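Long-range contact in Serine/threonine-protein acetyltransferase HopZ1a (Pseudomonas syringae pv. syringae, PDB 5KLP), which transfers acetyl from acetyl-CoA to serine, threonine and lysine residues of proteins, with inositol hexakisphosphate as cofactor, and so impairs the host microtubule network and immunity: residues A[107-112]-A[122-127]. The protein carries 10 engineered substitutions. Numbering follows the deposited sequence.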
loop_
_atom_site.group_PDB
_atom_site.type_symbol
_atom_site.label_atom_id
_atom_site.label_comp_id
_atom_site.label_asym_id
_atom_site.label_seq_id
_atom_site.Cartn_x
_atom_site.Cartn_y
_atom_site.Cartn_z
ATOM N N ARG A 107 6.406 10.376 -0.381
ATOM C CA ARG A 107 5.376 9.380 -0.148
ATOM C C ARG A 107 4.895 9.525 1.291
ATOM O O ARG A 107 5.653 9.949 2.171
ATOM C CB ARG A 107 5.904 7.951 -0.370
ATOM C CG ARG A 107 6.982 7.746 -1.461
ATOM C CD ARG A 107 6.573 8.305 -2.765
ATOM N NE ARG A 107 7.342 7.879 -3.941
ATOM C CZ ARG A 107 8.609 8.189 -4.215
ATOM N NH1 ARG A 107 9.359 8.880 -3.370
ATOM N NH2 ARG A 107 9.142 7.769 -5.352
ATOM N N ALA A 108 3.635 9.183 1.530
ATOM C CA ALA A 108 3.050 9.335 2.850
ATOM C C ALA A 108 2.186 8.123 3.190
ATOM O O ALA A 108 1.441 7.635 2.337
ATOM C CB ALA A 108 2.224 10.612 2.920
ATOM N N ILE A 109 2.285 7.650 4.431
ATOM C CA ILE A 109 1.392 6.624 4.948
ATOM C C ILE A 109 0.588 7.212 6.096
ATOM O O ILE A 109 1.139 7.855 6.987
ATOM C CB ILE A 109 2.167 5.387 5.426
ATOM C CG1 ILE A 109 2.959 4.781 4.264
ATOM C CG2 ILE A 109 1.222 4.345 6.055
ATOM C CD1 ILE A 109 3.921 3.679 4.675
ATOM N N PHE A 110 -0.720 7.011 6.080
ATOM C CA PHE A 110 -1.544 7.589 7.129
ATOM C C PHE A 110 -2.785 6.738 7.310
ATOM O O PHE A 110 -3.233 6.083 6.371
ATOM C CB PHE A 110 -1.911 9.046 6.802
ATOM C CG PHE A 110 -2.604 9.218 5.476
ATOM C CD1 PHE A 110 -3.980 9.110 5.374
ATOM C CD2 PHE A 110 -1.869 9.484 4.331
ATOM C CE1 PHE A 110 -4.625 9.274 4.130
ATOM C CE2 PHE A 110 -2.500 9.640 3.084
ATOM C CZ PHE A 110 -3.878 9.536 2.991
ATOM N N PRO A 111 -3.335 6.735 8.526
ATOM C CA PRO A 111 -4.569 5.996 8.781
ATOM C C PRO A 111 -5.768 6.808 8.303
ATOM O O PRO A 111 -5.604 7.995 8.000
ATOM C CB PRO A 111 -4.563 5.844 10.299
ATOM C CG PRO A 111 -3.896 7.127 10.766
ATOM C CD PRO A 111 -2.824 7.392 9.744
ATOM N N GLN A 112 -6.936 6.179 8.222
ATOM C CA GLN A 112 -8.166 6.897 7.913
ATOM C C GLN A 112 -8.739 7.535 9.170
ATOM O O GLN A 112 -8.472 7.075 10.278
ATOM C CB GLN A 112 -9.204 5.968 7.298
ATOM C CG GLN A 112 -8.686 5.196 6.103
ATOM C CD GLN A 112 -8.327 6.096 4.936
ATOM O OE1 GLN A 112 -8.994 7.092 4.673
ATOM N NE2 GLN A 112 -7.252 5.755 4.244
ATOM N N LYS A 122 -6.930 3.322 11.744
ATOM C CA LYS A 122 -6.074 2.432 10.974
ATOM C C LYS A 122 -6.530 2.424 9.494
ATOM O O LYS A 122 -6.716 3.492 8.896
ATOM C CB LYS A 122 -6.087 1.014 11.580
ATOM C CG LYS A 122 -5.733 0.943 13.087
ATOM C CD LYS A 122 -4.404 1.655 13.401
ATOM C CE LYS A 122 -4.147 1.803 14.915
ATOM N NZ LYS A 122 -4.947 2.894 15.557
ATOM N N HIS A 123 -6.750 1.240 8.921
ATOM C CA HIS A 123 -7.108 1.144 7.491
ATOM C C HIS A 123 -6.213 2.007 6.595
ATOM O O HIS A 123 -6.695 2.736 5.716
ATOM C CB HIS A 123 -8.569 1.549 7.262
ATOM C CG HIS A 123 -9.548 0.587 7.850
ATOM N ND1 HIS A 123 -9.853 0.566 9.195
ATOM C CD2 HIS A 123 -10.265 -0.409 7.282
ATOM C CE1 HIS A 123 -10.732 -0.394 9.426
ATOM N NE2 HIS A 123 -11.000 -0.999 8.282
ATOM N N HIS A 124 -4.916 1.913 6.832
ATOM C CA HIS A 124 -3.931 2.776 6.190
ATOM C C HIS A 124 -3.904 2.725 4.668
ATOM O O HIS A 124 -4.204 1.702 4.055
ATOM C CB HIS A 124 -2.546 2.423 6.721
ATOM C CG HIS A 124 -2.354 2.769 8.163
ATOM N ND1 HIS A 124 -3.016 2.116 9.180
ATOM C CD2 HIS A 124 -1.596 3.722 8.755
ATOM C CE1 HIS A 124 -2.660 2.640 10.341
ATOM N NE2 HIS A 124 -1.804 3.619 10.111
ATOM N N VAL A 125 -3.521 3.842 4.067
ATOM C CA VAL A 125 -3.235 3.880 2.642
ATOM C C VAL A 125 -1.905 4.578 2.444
ATOM O O VAL A 125 -1.335 5.122 3.392
ATOM C CB VAL A 125 -4.331 4.611 1.847
ATOM C CG1 VAL A 125 -5.667 3.877 2.007
ATOM C CG2 VAL A 125 -4.428 6.064 2.311
HETATM N N MSE A 126 -1.412 4.542 1.213
HETATM C CA MSE A 126 -0.167 5.192 0.838
HETATM C C MSE A 126 -0.469 6.273 -0.175
HETATM O O MSE A 126 -1.178 6.017 -1.156
HETATM C CB MSE A 126 0.819 4.177 0.256
HETATM C CG MSE A 126 2.248 4.684 0.113
HETATM SE SE MSE A 126 2.569 5.689 -1.523
HETATM C CE MSE A 126 2.168 4.264 -2.828
ATOM N N ALA A 127 0.063 7.476 0.044
ATOM C CA ALA A 127 -0.069 8.519 -0.969
ATOM C C ALA A 127 1.286 8.859 -1.558
ATOM O O ALA A 127 2.249 9.111 -0.828
ATOM C CB ALA A 127 -0.729 9.772 -0.395
#
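Backbone hydrogen bonds join strand residues 107-110 and 125-127 as antiparallel neighbours and continue past them to Gln112 and Lys122. Ala108 and Ala127 form a hydrogen-bonded pair, with Ala108 N to Ala127 O and Ala127 N to Ala108 O both 2.7 Å. At Phe110 and Val125 the pair is looser: Val125 N reaches Phe110 O at 3.2 Å, and the return bond from Phe110 N is weak. Beyond the strand ends, Gln112 N donates to Lys122 O (2.8 Å, 167° at the hydrogen), nearly along the C=O axis.

On the face with Ala108 and Ala127, the Phe110 ring, its CG in the crowded position between backbone N and carbonyl carbon (chi1 56°), lies against Val125. CG2 of Val125 sits over the ring face as a CH-pi contact, 3.6 Å from Phe110 CZ, while Ala127 CB meets the ring edge.

Strands 105-110 and 125-130 are second and third in the six-strand mixed sheet of a YopJ-family acetyltransferase of the CA peptidase clan, and catalytic His123 lies just before strand 125-130. The side chain of Val125 lies near Glu143, another active-site residue.

Gln112, bent at chi2 (-64°), crosses Val125 at about a right angle and sends a weak hydrogen bond from NE2 to His123 O. Pro111 lies alongside His124, with CB over one imidazole face, 3.5 Å from NE2. Ile109 CG1 and Met126 CG, 4.2 Å apart, meet on the face toward helices 61-79 and 189-202. Arg107 turns away to a salt bridge with Asp128.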